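Putative PLP-dependent aminotransferase (PDB 3JU7) is probably a pyridoxal-phosphate-dependent transaminase of the DegT/DnrJ/EryC1/StrS family, and is seen here with bound calcium ions. Local coordinates at residues S11-V15 and I16-D20; L19-L22 and K23-D26; M247-W250 and D251-L254. All coordinates share one frame; numbering follows the deposited sequence.

Contact 1: residues S11-V15 and I16-D20. With CA (calcium ion), chain C; CA (calcium ion), chain E.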
loop_
_atom_site.group_PDB
_atom_site.type_symbol
_atom_site.label_atom_id
_atom_site.label_comp_id
_atom_site.label_asym_id
_atom_site.label_seq_id
_atom_site.Cartn_x
_atom_site.Cartn_y
_atom_site.Cartn_z
ATOM N N SER A 11 7.579 20.347 -1.533
ATOM C CA SER A 11 6.660 21.238 -0.853
ATOM C C SER A 11 5.212 20.879 -1.194
ATOM O O SER A 11 4.705 21.282 -2.219
ATOM C CB SER A 11 6.926 22.691 -1.226
ATOM O OG SER A 11 8.219 23.088 -0.814
ATOM N N THR A 12 4.544 20.126 -0.326
ATOM C CA THR A 12 3.140 19.812 -0.522
ATOM C C THR A 12 2.341 21.039 -0.079
ATOM O O THR A 12 2.852 21.898 0.636
ATOM C CB THR A 12 2.710 18.573 0.302
ATOM O OG1 THR A 12 2.821 18.898 1.690
ATOM C CG2 THR A 12 3.597 17.329 -0.001
ATOM N N VAL A 13 1.090 21.151 -0.472
ATOM C CA VAL A 13 0.302 22.267 0.036
ATOM C C VAL A 13 0.222 22.275 1.587
ATOM O O VAL A 13 0.089 21.238 2.217
ATOM C CB VAL A 13 -1.080 22.326 -0.591
ATOM C CG1 VAL A 13 -0.905 22.456 -2.078
ATOM C CG2 VAL A 13 -1.887 21.109 -0.236
ATOM N N PRO A 14 0.358 23.451 2.196
ATOM C CA PRO A 14 0.328 23.560 3.639
ATOM C C PRO A 14 -1.015 23.201 4.250
ATOM O O PRO A 14 -2.031 23.317 3.581
ATOM C CB PRO A 14 0.594 25.061 3.886
ATOM C CG PRO A 14 0.923 25.633 2.610
ATOM C CD PRO A 14 0.433 24.767 1.548
ATOM N N VAL A 15 -1.018 22.864 5.540
ATOM C CA VAL A 15 -2.249 22.405 6.194
ATOM C C VAL A 15 -3.446 23.390 6.051
ATOM O O VAL A 15 -4.579 22.949 5.874
ATOM C CB VAL A 15 -2.038 22.011 7.684
ATOM C CG1 VAL A 15 -1.420 23.191 8.517
ATOM C CG2 VAL A 15 -3.378 21.475 8.274
ATOM N N ILE A 16 -3.211 24.691 6.053
ATOM C CA ILE A 16 -4.367 25.625 6.020
ATOM C C ILE A 16 -5.256 25.356 4.766
ATOM O O ILE A 16 -6.453 25.534 4.808
ATOM C CB ILE A 16 -3.915 27.109 6.097
ATOM C CG1 ILE A 16 -5.071 28.065 6.446
ATOM C CG2 ILE A 16 -3.296 27.566 4.772
ATOM C CD1 ILE A 16 -5.477 28.113 7.868
ATOM N N GLU A 17 -4.631 24.882 3.683
ATOM C CA GLU A 17 -5.280 24.648 2.391
ATOM C C GLU A 17 -6.239 23.466 2.336
ATOM O O GLU A 17 -7.122 23.475 1.499
ATOM C CB GLU A 17 -4.212 24.483 1.296
ATOM C CG GLU A 17 -3.308 25.695 1.077
ATOM C CD GLU A 17 -4.037 26.943 0.586
ATOM O OE1 GLU A 17 -5.242 26.874 0.238
ATOM O OE2 GLU A 17 -3.407 28.011 0.545
ATOM N N TYR A 18 -6.065 22.460 3.209
ATOM C CA TYR A 18 -7.025 21.356 3.323
ATOM C C TYR A 18 -7.650 21.190 4.728
ATOM O O TYR A 18 -8.150 20.124 5.045
ATOM C CB TYR A 18 -6.404 20.026 2.856
ATOM C CG TYR A 18 -5.120 19.674 3.548
ATOM C CD1 TYR A 18 -3.913 20.142 3.071
ATOM C CD2 TYR A 18 -5.129 18.922 4.708
ATOM C CE1 TYR A 18 -2.735 19.846 3.723
ATOM C CE2 TYR A 18 -3.974 18.625 5.373
ATOM C CZ TYR A 18 -2.777 19.078 4.886
ATOM O OH TYR A 18 -1.644 18.778 5.569
ATOM N N LEU A 19 -7.661 22.239 5.551
ATOM C CA LEU A 19 -8.172 22.104 6.920
ATOM C C LEU A 19 -9.696 21.944 6.902
ATOM O O LEU A 19 -10.228 21.118 7.608
ATOM C CB LEU A 19 -7.741 23.290 7.790
ATOM C CG LEU A 19 -7.729 23.174 9.317
ATOM C CD1 LEU A 19 -7.097 21.870 9.766
ATOM C CD2 LEU A 19 -6.938 24.340 9.913
ATOM N N ASP A 20 -10.387 22.745 6.104
ATOM C CA ASP A 20 -11.810 22.529 5.859
ATOM C C ASP A 20 -12.174 21.090 5.537
ATOM O O ASP A 20 -13.119 20.563 6.078
ATOM C CB ASP A 20 -12.276 23.387 4.703
ATOM C CG ASP A 20 -12.296 24.827 5.042
ATOM O OD1 ASP A 20 -12.168 25.221 6.240
ATOM O OD2 ASP A 20 -12.465 25.597 4.106
HETATM CA CA CA C . -12.388 25.318 1.552
HETATM CA CA CA E . -12.055 28.025 3.688
HETATM O O HOH W 1 0.414 19.825 4.343
HETATM O O HOH W 2 -10.273 23.990 1.729
HETATM O O HOH W 3 -10.807 27.491 1.011
HETATM O O HOH W 4 -9.819 27.746 4.432
HETATM O O HOH W 5 -14.720 27.752 3.018
#
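The ring of Tyr18 folds back over the turn that precedes its own helix and lies against the main chain of Val13, Pro14 and Val15. Its CG sits between the backbone N and the carbonyl carbon (chi1 54°), a setting that sends the ring back along the chain instead of out from the turn. The carbonyl oxygen of Val15 then stands over the centre of one ring face, 3.9 Å above the plane, whereas Val13 O comes in at the edge, 3.5 Å from Tyr18 CE1. A water beside that edge ties the two together: it donates to Val13 O and accepts from the hydroxyl OH of Tyr18, 2.6 Å away. Val13 adds a methyl, with CG2 4.0 Å from Tyr18 CD1, the two side chains meeting at a slant. Pro14 and Glu17 instead run side by side in the same direction, Pro14 CD 3.9 Å from Glu17 CG. Val15 turns CG2 to CD1 of Leu19 at 4.0 Å, and both of these residues also pack on the second subunit.

The backbone closes the turn twice, Glu17 N reaching Pro14 O at 3.0 Å and Tyr18 N reaching Val15 O at 3.1 Å. Tyr18 also packs on Ile242 and Ala245 of helix 237-248. Consecutive i to i+3 bonds of this kind, with Tyr18 at the N-cap, make a tight turn leading into helix 19-28, whose second residue, Asp20, binds calcium.

Contact 2: residues L19-L22 and K23-D26. With CA (calcium ion), chain C; CA (calcium ion), chain E.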
loop_
_atom_site.group_PDB
_atom_site.type_symbol
_atom_site.label_atom_id
_atom_site.label_comp_id
_atom_site.label_asym_id
_atom_site.label_seq_id
_atom_site.Cartn_x
_atom_site.Cartn_y
_atom_site.Cartn_z
ATOM N N LEU A 19 -7.661 22.239 5.551
ATOM C CA LEU A 19 -8.172 22.104 6.920
ATOM C C LEU A 19 -9.696 21.944 6.902
ATOM O O LEU A 19 -10.228 21.118 7.608
ATOM C CB LEU A 19 -7.741 23.290 7.790
ATOM C CG LEU A 19 -7.729 23.174 9.317
ATOM C CD1 LEU A 19 -7.097 21.870 9.766
ATOM C CD2 LEU A 19 -6.938 24.340 9.913
ATOM N N ASP A 20 -10.387 22.745 6.104
ATOM C CA ASP A 20 -11.810 22.529 5.859
ATOM C C ASP A 20 -12.174 21.090 5.537
ATOM O O ASP A 20 -13.119 20.563 6.078
ATOM C CB ASP A 20 -12.276 23.387 4.703
ATOM C CG ASP A 20 -12.296 24.827 5.042
ATOM O OD1 ASP A 20 -12.168 25.221 6.240
ATOM O OD2 ASP A 20 -12.465 25.597 4.106
ATOM N N GLU A 21 -11.424 20.454 4.659
ATOM C CA GLU A 21 -11.695 19.074 4.348
ATOM C C GLU A 21 -11.455 18.176 5.557
ATOM O O GLU A 21 -12.234 17.239 5.783
ATOM C CB GLU A 21 -10.866 18.590 3.157
ATOM C CG GLU A 21 -11.355 19.117 1.813
ATOM C CD GLU A 21 -10.919 20.550 1.524
ATOM O OE1 GLU A 21 -10.081 21.103 2.263
ATOM O OE2 GLU A 21 -11.426 21.132 0.554
ATOM N N LEU A 22 -10.396 18.442 6.319
ATOM C CA LEU A 22 -10.158 17.717 7.565
ATOM C C LEU A 22 -11.339 17.890 8.545
ATOM O O LEU A 22 -11.749 16.926 9.207
ATOM C CB LEU A 22 -8.833 18.139 8.223
ATOM C CG LEU A 22 -7.559 17.804 7.433
ATOM C CD1 LEU A 22 -6.322 18.186 8.219
ATOM C CD2 LEU A 22 -7.475 16.358 7.054
ATOM N N LYS A 23 -11.909 19.094 8.628
ATOM C CA LYS A 23 -13.130 19.271 9.430
ATOM C C LYS A 23 -14.264 18.414 8.881
ATOM O O LYS A 23 -14.992 17.789 9.637
ATOM C CB LYS A 23 -13.599 20.729 9.514
ATOM C CG LYS A 23 -12.631 21.692 10.219
ATOM C CD LYS A 23 -12.111 21.259 11.611
ATOM C CE LYS A 23 -13.076 21.557 12.770
ATOM N NZ LYS A 23 -12.296 21.751 14.049
ATOM N N GLU A 24 -14.432 18.373 7.568
ATOM C CA GLU A 24 -15.457 17.500 6.999
ATOM C C GLU A 24 -15.269 16.047 7.426
ATOM O O GLU A 24 -16.233 15.369 7.786
ATOM C CB GLU A 24 -15.404 17.535 5.500
ATOM C CG GLU A 24 -16.071 18.702 4.879
ATOM C CD GLU A 24 -16.149 18.504 3.385
ATOM O OE1 GLU A 24 -16.896 17.601 2.946
ATOM O OE2 GLU A 24 -15.447 19.234 2.669
ATOM N N ILE A 25 -14.024 15.560 7.343
ATOM C CA ILE A 25 -13.748 14.193 7.706
ATOM C C ILE A 25 -14.121 13.940 9.153
ATOM O O ILE A 25 -14.729 12.918 9.470
ATOM C CB ILE A 25 -12.262 13.841 7.533
ATOM C CG1 ILE A 25 -11.901 13.765 6.039
ATOM C CG2 ILE A 25 -11.981 12.527 8.189
ATOM C CD1 ILE A 25 -10.451 13.954 5.694
ATOM N N ASP A 26 -13.746 14.852 10.036
ATOM C CA ASP A 26 -14.026 14.691 11.461
ATOM C C ASP A 26 -15.532 14.737 11.728
ATOM O O ASP A 26 -16.004 14.015 12.603
ATOM C CB ASP A 26 -13.344 15.776 12.311
ATOM C CG ASP A 26 -11.845 15.554 12.475
ATOM O OD1 ASP A 26 -11.401 14.409 12.263
ATOM O OD2 ASP A 26 -11.132 16.529 12.841
HETATM CA CA CA C . -12.388 25.318 1.552
HETATM CA CA CA E . -12.055 28.025 3.688
HETATM O O HOH W 2 -10.273 23.990 1.729
HETATM O O HOH W 3 -10.807 27.491 1.011
HETATM O O HOH W 4 -9.819 27.746 4.432
HETATM O O HOH W 5 -14.720 27.752 3.018
#
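Leu22 and Ile25 lie side by side on one flank of the helix and point the same way, Leu22 CD2 4.1 Å from Ile25 CD1. Ile25 can be traced outward from the backbone. Its CB rests 3.5 Å from Leu22 O, and CG1, anti to the carbonyl carbon (chi1 -71°), swings back beside the preceding turn to lie 3.5 Å from Glu21 O. At the tip, CD1 stays near that same oxygen while touching the Leu22 methyl, so the branch covers the carbonyl that accepts the Ile25 N-H at 2.9 Å. This bond is one of four successive i to i+4 links, from Lys23 N to Leu19 O through to Asp26 N to Leu22 O.

A more polar flank carries Glu21 and Glu24, which also run alongside each other, their carboxylate planes turned 42° apart. Their OE2 atoms stay 4.9 Å from one another, and each acid has a different partner: Glu24 forms a salt bridge with Arg40, while a water lies 2.9 Å from Glu21 OE1, placed to donate to it, although its protons cannot serve every acceptor nearby. That water also binds one of the two calcium ions bridged by OD2 of Asp20. Asp26 reaches across the dimer to the backbone N of Val15 of the second subunit. Acids are thus concentrated on this short helix, and the calcium ions and Arg40 probably offset much of their mutual repulsion, the Glu21 carboxylate acting on the metal from the second shell.

Contact 3: residues M247-W250 and D251-L254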
loop_
_atom_site.group_PDB
_atom_site.type_symbol
_atom_site.label_atom_id
_atom_site.label_comp_id
_atom_site.label_asym_id
_atom_site.label_seq_id
_atom_site.Cartn_x
_atom_site.Cartn_y
_atom_site.Cartn_z
HETATM N N MSE A 247 -5.109 20.008 -6.188
HETATM C CA MSE A 247 -5.780 20.364 -7.423
HETATM C C MSE A 247 -6.023 21.861 -7.475
HETATM O O MSE A 247 -5.921 22.449 -8.537
HETATM C CB MSE A 247 -7.146 19.652 -7.619
HETATM C CG MSE A 247 -7.085 18.182 -7.988
HETATM SE SE MSE A 247 -6.410 17.901 -9.776
HETATM C CE MSE A 247 -7.895 18.770 -10.655
ATOM N N LYS A 248 -6.377 22.485 -6.361
ATOM C CA LYS A 248 -6.677 23.908 -6.431
ATOM C C LYS A 248 -5.398 24.754 -6.629
ATOM O O LYS A 248 -5.433 25.813 -7.259
ATOM C CB LYS A 248 -7.589 24.352 -5.266
ATOM C CG LYS A 248 -6.942 24.759 -3.941
ATOM C CD LYS A 248 -8.003 25.169 -2.841
ATOM C CE LYS A 248 -7.471 24.912 -1.370
ATOM N NZ LYS A 248 -8.375 25.282 -0.226
ATOM N N LYS A 249 -4.253 24.269 -6.145
ATOM C CA LYS A 249 -2.987 25.009 -6.288
ATOM C C LYS A 249 -2.139 24.477 -7.434
ATOM O O LYS A 249 -0.956 24.856 -7.579
ATOM C CB LYS A 249 -2.161 24.929 -4.995
ATOM C CG LYS A 249 -2.941 25.235 -3.732
ATOM C CD LYS A 249 -3.459 26.650 -3.685
ATOM C CE LYS A 249 -2.377 27.641 -3.340
ATOM N NZ LYS A 249 -2.992 28.907 -2.827
ATOM N N TRP A 250 -2.717 23.587 -8.240
ATOM C CA TRP A 250 -1.937 22.921 -9.251
ATOM C C TRP A 250 -1.430 23.867 -10.336
ATOM O O TRP A 250 -0.354 23.636 -10.873
ATOM C CB TRP A 250 -2.732 21.800 -9.889
ATOM C CG TRP A 250 -2.010 21.213 -11.042
ATOM C CD1 TRP A 250 -2.391 21.234 -12.334
ATOM C CD2 TRP A 250 -0.750 20.553 -11.004
ATOM N NE1 TRP A 250 -1.469 20.588 -13.115
ATOM C CE2 TRP A 250 -0.448 20.160 -12.319
ATOM C CE3 TRP A 250 0.140 20.233 -9.978
ATOM C CZ2 TRP A 250 0.728 19.492 -12.653
ATOM C CZ3 TRP A 250 1.315 19.546 -10.307
ATOM C CH2 TRP A 250 1.590 19.184 -11.632
ATOM N N ASP A 251 -2.196 24.921 -10.651
ATOM C CA ASP A 251 -1.792 25.865 -11.701
ATOM C C ASP A 251 -0.524 26.545 -11.241
ATOM O O ASP A 251 0.416 26.666 -12.003
ATOM C CB ASP A 251 -2.867 26.927 -12.003
ATOM C CG ASP A 251 -2.629 27.637 -13.361
ATOM O OD1 ASP A 251 -2.680 26.945 -14.414
ATOM O OD2 ASP A 251 -2.394 28.881 -13.390
ATOM N N ASP A 252 -0.515 26.951 -9.974
ATOM C CA ASP A 252 0.649 27.549 -9.352
ATOM C C ASP A 252 1.839 26.589 -9.400
ATOM O O ASP A 252 2.916 26.963 -9.865
ATOM C CB ASP A 252 0.358 27.932 -7.915
ATOM C CG ASP A 252 -0.751 28.977 -7.787
ATOM O OD1 ASP A 252 -1.361 29.358 -8.810
ATOM O OD2 ASP A 252 -1.019 29.416 -6.645
ATOM N N LYS A 253 1.653 25.351 -8.967
ATOM C CA LYS A 253 2.767 24.421 -8.968
ATOM C C LYS A 253 3.327 24.206 -10.356
ATOM O O LYS A 253 4.536 24.193 -10.554
ATOM C CB LYS A 253 2.371 23.067 -8.360
ATOM C CG LYS A 253 2.218 23.098 -6.863
ATOM C CD LYS A 253 1.749 21.743 -6.354
ATOM C CE LYS A 253 1.845 21.652 -4.844
ATOM N NZ LYS A 253 3.278 21.727 -4.380
ATOM N N LEU A 254 2.436 24.007 -11.314
ATOM C CA LEU A 254 2.837 23.799 -12.697
ATOM C C LEU A 254 3.561 25.025 -13.289
ATOM O O LEU A 254 4.572 24.883 -13.993
ATOM C CB LEU A 254 1.594 23.501 -13.527
ATOM C CG LEU A 254 1.776 23.354 -15.032
ATOM C CD1 LEU A 254 2.691 22.181 -15.276
ATOM C CD2 LEU A 254 0.405 23.138 -15.693
#
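Trp250 provides the tight half of this contact, its indole covered on one face by CB of Leu254, 4.0 Å above the plane and displaced toward the rim. With CG anti to the backbone N (chi1 173°), the ring leads forward along the helix, toward the residues three and four places on. There CE3 of Trp250 comes within 4.0 Å of CB of Lys253, whose chain crosses the indole at about a right angle. Leu254 also brings CD2 to 4.1 Å from Trp250 NE1. Beneath these side chains, Leu254 N is bonded to Trp250 O at 2.8 Å. Phe193 meets the indole with its plane inclined by about 45°, and Ile287 adds further packing, leaving Trp250 buried. Lys253 is buried too, its amino group satisfied by a salt bridge with Glu354 and a hydrogen bond to Ser11 O; its backbone N binds Lys249 O at 3.0 Å.

The other side is polar and more open. Lys249, its chain bent twice, passes obliquely by the exposed Asp252, and NZ of Lys249 stops 4.3 Å from Asp252 OD2, too far for a salt bridge. Lys249 both leaves helical geometry at the end of helix 237-248 and occupies the N-cap position of helix 250-270, which makes this a junction in which a single non-helical residue separates two consecutive helices, with tryptophan and leucine on the packed side.

In the fold
Contacts 1 and 2 are successive parts of one element, the entry to helix 19-28 and its first turns; they share Leu19 and the calcium-binding Asp20, and both meet the second subunit. Contact 3 lies at the junction of two other helices and touches no other chain of the assembly. Each is only partly buried, but the buried portion differs: a tyrosine folded on a turn in contact 1, a leucine-isoleucine flank in contact 2, a tryptophan in contact 3. Lysines of contact 3 reach contact 1, among them Lys248 to Glu17, whereas contacts 2 and 3 do not touch. The calcium ions belong to contacts 1 and 2, the lysines mainly to contact 3.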